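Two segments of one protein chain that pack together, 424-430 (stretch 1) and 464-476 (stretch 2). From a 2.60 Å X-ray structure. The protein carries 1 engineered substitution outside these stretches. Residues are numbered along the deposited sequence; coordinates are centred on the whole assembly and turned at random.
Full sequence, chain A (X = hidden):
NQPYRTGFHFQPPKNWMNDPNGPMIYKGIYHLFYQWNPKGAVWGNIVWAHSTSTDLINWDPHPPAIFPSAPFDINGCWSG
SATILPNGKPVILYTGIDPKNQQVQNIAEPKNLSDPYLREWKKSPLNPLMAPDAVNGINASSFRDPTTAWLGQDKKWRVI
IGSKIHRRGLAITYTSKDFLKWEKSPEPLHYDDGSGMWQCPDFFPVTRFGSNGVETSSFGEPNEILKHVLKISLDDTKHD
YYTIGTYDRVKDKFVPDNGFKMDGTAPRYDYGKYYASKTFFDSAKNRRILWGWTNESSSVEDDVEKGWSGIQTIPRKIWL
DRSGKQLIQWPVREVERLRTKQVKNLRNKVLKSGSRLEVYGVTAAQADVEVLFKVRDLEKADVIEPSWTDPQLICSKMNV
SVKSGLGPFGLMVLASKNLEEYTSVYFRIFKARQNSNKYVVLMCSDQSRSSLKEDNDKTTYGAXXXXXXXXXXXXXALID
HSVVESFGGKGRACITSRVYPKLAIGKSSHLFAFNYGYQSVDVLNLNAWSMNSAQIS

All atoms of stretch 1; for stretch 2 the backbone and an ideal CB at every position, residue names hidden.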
# COMPACT_ATOMS: atom_id res chain seq x y z
N SER A 424 -19.34 -0.95 5.48
CA SER A 424 -19.93 -1.61 4.33
C SER A 424 -19.25 -1.45 2.99
O SER A 424 -19.46 -0.47 2.29
CB SER A 424 -21.38 -1.14 4.21
OG SER A 424 -21.46 0.26 4.46
N VAL A 425 -18.42 -2.42 2.65
CA VAL A 425 -17.74 -2.41 1.37
C VAL A 425 -18.68 -3.18 0.44
O VAL A 425 -19.17 -4.26 0.79
CB VAL A 425 -16.40 -3.14 1.45
CG1 VAL A 425 -15.79 -3.27 0.08
CG2 VAL A 425 -15.48 -2.38 2.40
N TYR A 426 -18.95 -2.62 -0.73
CA TYR A 426 -19.86 -3.28 -1.65
C TYR A 426 -19.60 -2.89 -3.09
O TYR A 426 -18.65 -2.17 -3.39
CB TYR A 426 -21.29 -2.93 -1.25
CG TYR A 426 -21.54 -1.44 -1.19
CD1 TYR A 426 -21.62 -0.68 -2.35
CD2 TYR A 426 -21.67 -0.79 0.03
CE1 TYR A 426 -21.83 0.68 -2.30
CE2 TYR A 426 -21.88 0.59 0.10
CZ TYR A 426 -21.96 1.32 -1.08
OH TYR A 426 -22.16 2.68 -1.04
N PHE A 427 -20.48 -3.37 -3.96
CA PHE A 427 -20.43 -3.12 -5.40
C PHE A 427 -21.70 -2.46 -5.91
O PHE A 427 -22.76 -2.56 -5.28
CB PHE A 427 -20.26 -4.43 -6.16
CG PHE A 427 -18.91 -5.05 -6.03
CD1 PHE A 427 -17.79 -4.41 -6.56
CD2 PHE A 427 -18.76 -6.28 -5.39
CE1 PHE A 427 -16.54 -4.99 -6.47
CE2 PHE A 427 -17.50 -6.88 -5.30
CZ PHE A 427 -16.39 -6.23 -5.84
N ARG A 428 -21.58 -1.81 -7.07
CA ARG A 428 -22.69 -1.16 -7.78
C ARG A 428 -22.36 -1.27 -9.27
O ARG A 428 -21.31 -0.80 -9.70
CB ARG A 428 -22.80 0.30 -7.40
CG ARG A 428 -23.50 0.57 -6.11
CD ARG A 428 -22.97 1.88 -5.58
NE ARG A 428 -23.75 2.39 -4.47
CZ ARG A 428 -24.79 3.19 -4.61
NH1 ARG A 428 -25.18 3.56 -5.82
NH2 ARG A 428 -25.43 3.63 -3.54
N ILE A 429 -23.25 -1.89 -10.04
CA ILE A 429 -23.02 -2.05 -11.48
C ILE A 429 -23.91 -1.13 -12.31
O ILE A 429 -25.11 -1.03 -12.11
CB ILE A 429 -23.31 -3.51 -11.96
CG1 ILE A 429 -22.51 -4.54 -11.15
CG2 ILE A 429 -23.01 -3.63 -13.45
CD1 ILE A 429 -21.02 -4.41 -11.26
N PHE A 430 -23.29 -0.46 -13.27
CA PHE A 430 -24.00 0.42 -14.16
C PHE A 430 -23.48 0.16 -15.57
O PHE A 430 -22.48 -0.55 -15.74
CB PHE A 430 -23.76 1.88 -13.78
CG PHE A 430 -24.27 2.23 -12.41
CD1 PHE A 430 -25.62 2.08 -12.10
CD2 PHE A 430 -23.41 2.69 -11.42
CE1 PHE A 430 -26.11 2.39 -10.84
CE2 PHE A 430 -23.88 3.01 -10.16
CZ PHE A 430 -25.23 2.86 -9.86
N UNK A 464 -13.14 1.94 -8.99
CA UNK A 464 -13.72 1.24 -10.14
C UNK A 464 -12.97 -0.08 -10.27
O UNK A 464 -11.78 -0.17 -9.95
CB UNK A 464 -13.63 2.07 -11.42
N UNK A 465 -13.65 -1.12 -10.76
CA UNK A 465 -13.02 -2.42 -10.91
C UNK A 465 -13.12 -2.91 -12.35
O UNK A 465 -14.23 -3.13 -12.87
CB UNK A 465 -13.66 -3.43 -9.96
N UNK A 466 -11.97 -3.10 -13.00
CA UNK A 466 -11.95 -3.57 -14.37
C UNK A 466 -12.13 -5.07 -14.45
O UNK A 466 -11.19 -5.83 -14.69
CB UNK A 466 -10.64 -3.16 -15.05
N UNK A 467 -13.37 -5.48 -14.24
CA UNK A 467 -13.74 -6.88 -14.31
C UNK A 467 -14.94 -6.90 -15.20
O UNK A 467 -15.51 -5.85 -15.51
CB UNK A 467 -14.02 -7.50 -12.94
N UNK A 468 -15.32 -8.09 -15.63
CA UNK A 468 -16.48 -8.20 -16.49
C UNK A 468 -17.63 -8.73 -15.65
O UNK A 468 -17.62 -9.88 -15.25
CB UNK A 468 -16.20 -9.10 -17.69
N UNK A 469 -18.63 -7.89 -15.37
CA UNK A 469 -19.79 -8.27 -14.58
C UNK A 469 -20.59 -9.44 -15.16
O UNK A 469 -21.60 -9.85 -14.59
CB UNK A 469 -20.71 -7.06 -14.43
N UNK A 470 -20.14 -9.96 -16.30
CA UNK A 470 -20.78 -11.11 -16.94
C UNK A 470 -20.50 -12.34 -16.09
O UNK A 470 -21.37 -13.21 -15.92
CB UNK A 470 -20.28 -11.31 -18.37
N UNK A 471 -19.28 -12.43 -15.57
CA UNK A 471 -18.93 -13.54 -14.71
C UNK A 471 -19.17 -13.05 -13.30
O UNK A 471 -19.61 -11.92 -13.11
CB UNK A 471 -17.49 -14.01 -14.92
N UNK A 472 -18.93 -13.90 -12.29
CA UNK A 472 -19.15 -13.47 -10.90
C UNK A 472 -18.13 -12.43 -10.38
O UNK A 472 -16.97 -12.40 -10.80
CB UNK A 472 -19.11 -14.70 -9.99
N UNK A 473 -18.57 -11.58 -9.46
CA UNK A 473 -17.67 -10.58 -8.90
C UNK A 473 -17.09 -11.02 -7.57
O UNK A 473 -17.82 -11.38 -6.64
CB UNK A 473 -18.40 -9.25 -8.73
N UNK A 474 -15.77 -10.97 -7.49
CA UNK A 474 -15.04 -11.34 -6.28
C UNK A 474 -14.90 -10.12 -5.38
O UNK A 474 -15.08 -8.97 -5.83
CB UNK A 474 -13.67 -11.92 -6.62
N UNK A 475 -14.58 -10.38 -4.12
CA UNK A 475 -14.38 -9.35 -3.10
C UNK A 475 -13.87 -10.03 -1.85
O UNK A 475 -14.55 -10.86 -1.25
CB UNK A 475 -15.67 -8.57 -2.82
N UNK A 476 -12.65 -9.70 -1.45
CA UNK A 476 -12.07 -10.30 -0.28
C UNK A 476 -12.00 -9.25 0.80
O UNK A 476 -12.00 -8.06 0.51
CB UNK A 476 -10.69 -10.89 -0.58

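Stretch 1 is a strand whose alternate residues, Val 425, Phe 427 and Ile 429, direct their CA-to-CB bonds toward stretch 2, while Tyr 426 and Arg 428 point away. The face on offer is therefore apolar, with the ring of Phe 427 at its centre.

Position 464 has extended backbone angles, and its CB finds nothing of stretch 1 within 5.5 Å. Stretch 1 sets no preference here; the residue is Phe 464.

At 465 the CA-to-CB bond points toward stretch 1, and the ideal CB lies 4.8 Å from Phe 427 CE1. The gap would admit a modest apolar group, and the extended backbone suits a beta-branched residue; valine, isoleucine or leucine are all plausible. The residue is Val 465, in the t rotamer, whose CG2 comes 4.0 Å from Phe 427 CE1, at the edge of the ring and near its plane.

The CB of 466 is out of reach, so a polar residue would serve as well as any; it is Asp 466. Position 467 points toward stretch 1 from a greater distance, which favours a long aliphatic chain if the gap is to be narrowed. Ile 467 extends that way but stops short of close contact, its CD1 remaining 4.8 Å from Phe 427 CE1. Its N also donates a weak hydrogen bond to Val 465 O, 2.9 Å away.

Positions 468 to 471 form a type I beta turn, closed by a hydrogen bond of 3.1 Å from the N of 471 to the O of 468. The first position is out of reach of stretch 1, which sets no preference; a polar residue is one of many that would do: Asn 468. At 469, phi of -59° is compatible with proline at the second place of such a turn, and the ideal CB lies 4.1 Å from Ile 429 CD1, so a compact apolar group fits. Pro 469 suits both, its CB packing 4.1 Å from Ile 429 CD1. Positions 470 and 471, without a partner in stretch 1, are His 470 and Gln 471. At 472, phi of -71° and psi of 150° would allow proline among others, and Pro 472 is found, clear of stretch 1.

From 473 the chain runs as a strand nearly antiparallel to stretch 1. The CA-to-CB bond of 473 points toward stretch 1, and the ideal CB of 473 lies 4.3 Å from Phe 427 CE2, so an apolar side chain, leucine among several, would suit. Leu 473 places CD1 3.8 Å from Phe 427 CD2, although its chi1 of 5° lies between wells.

Position 474 points away, so its side chain is free of stretch 1's demands; Ser 474 hydrogen-bonds through OG elsewhere in the structure. Its backbone matters more, because Ser 474 O approaches the edge of the ring at 3.0 Å from Phe 427 CZ.

At 475 the CB again points inward, 3.5 Å from Phe 427 CE2, and Val 425 lies beyond, favouring leucine or another branched aliphatic. Leu 475 adds a contact of 4.0 Å between its CD1 and Val 425 CG1. Position 476 is out of reach and unconstrained by stretch 1; it is Arg 476.

Stretch 2, residues 464-476: FVDINPHQPLSLR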
# COMPACT_ATOMS: atom_id res chain seq x y z
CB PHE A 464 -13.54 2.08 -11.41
CG PHE A 464 -14.37 3.34 -11.45
CD1 PHE A 464 -13.82 4.54 -11.92
CD2 PHE A 464 -15.69 3.33 -11.00
CE1 PHE A 464 -14.59 5.72 -11.94
CE2 PHE A 464 -16.47 4.50 -11.01
CZ PHE A 464 -15.92 5.70 -11.49
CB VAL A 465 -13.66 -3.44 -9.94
CG1 VAL A 465 -12.78 -4.66 -9.80
CG2 VAL A 465 -13.87 -2.80 -8.58
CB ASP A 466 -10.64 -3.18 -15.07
CG ASP A 466 -10.74 -3.35 -16.59
OD1 ASP A 466 -11.61 -2.68 -17.21
OD2 ASP A 466 -9.95 -4.13 -17.17
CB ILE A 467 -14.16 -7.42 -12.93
CG1 ILE A 467 -15.15 -6.44 -12.28
CG2 ILE A 467 -12.92 -7.64 -12.06
CD1 ILE A 467 -15.53 -6.78 -10.86
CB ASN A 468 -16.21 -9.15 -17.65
CG ASN A 468 -16.95 -8.74 -18.89
OD1 ASN A 468 -16.47 -7.91 -19.66
ND2 ASN A 468 -18.15 -9.29 -19.07
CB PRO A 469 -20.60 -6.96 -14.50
CG PRO A 469 -20.26 -6.26 -15.76
CD PRO A 469 -18.77 -6.51 -15.89
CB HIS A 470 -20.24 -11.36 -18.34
CG HIS A 470 -20.99 -10.65 -19.42
ND1 HIS A 470 -20.92 -11.03 -20.74
CD2 HIS A 470 -21.82 -9.58 -19.38
CE1 HIS A 470 -21.67 -10.21 -21.47
NE2 HIS A 470 -22.22 -9.33 -20.66
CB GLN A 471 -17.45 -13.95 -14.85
CG GLN A 471 -16.62 -13.05 -15.72
CD GLN A 471 -16.66 -13.45 -17.18
OE1 GLN A 471 -16.29 -12.67 -18.06
NE2 GLN A 471 -17.11 -14.68 -17.44
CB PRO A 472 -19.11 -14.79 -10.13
CG PRO A 472 -18.21 -15.65 -10.97
CD PRO A 472 -18.68 -15.35 -12.36
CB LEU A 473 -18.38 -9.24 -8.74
CG LEU A 473 -19.87 -9.18 -9.05
CD1 LEU A 473 -20.44 -7.96 -8.37
CD2 LEU A 473 -20.12 -9.15 -10.56
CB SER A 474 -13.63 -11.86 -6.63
OG SER A 474 -13.68 -13.10 -7.29
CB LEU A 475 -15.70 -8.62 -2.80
CG LEU A 475 -15.66 -7.61 -1.65
CD1 LEU A 475 -14.61 -6.55 -1.91
CD2 LEU A 475 -17.02 -6.99 -1.49
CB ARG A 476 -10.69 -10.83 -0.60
CG ARG A 476 -10.03 -11.52 0.55
CD ARG A 476 -8.77 -12.19 0.07
NE ARG A 476 -7.89 -12.49 1.18
CZ ARG A 476 -6.65 -12.91 1.04
NH1 ARG A 476 -6.14 -13.09 -0.18
NH2 ARG A 476 -5.91 -13.14 2.11
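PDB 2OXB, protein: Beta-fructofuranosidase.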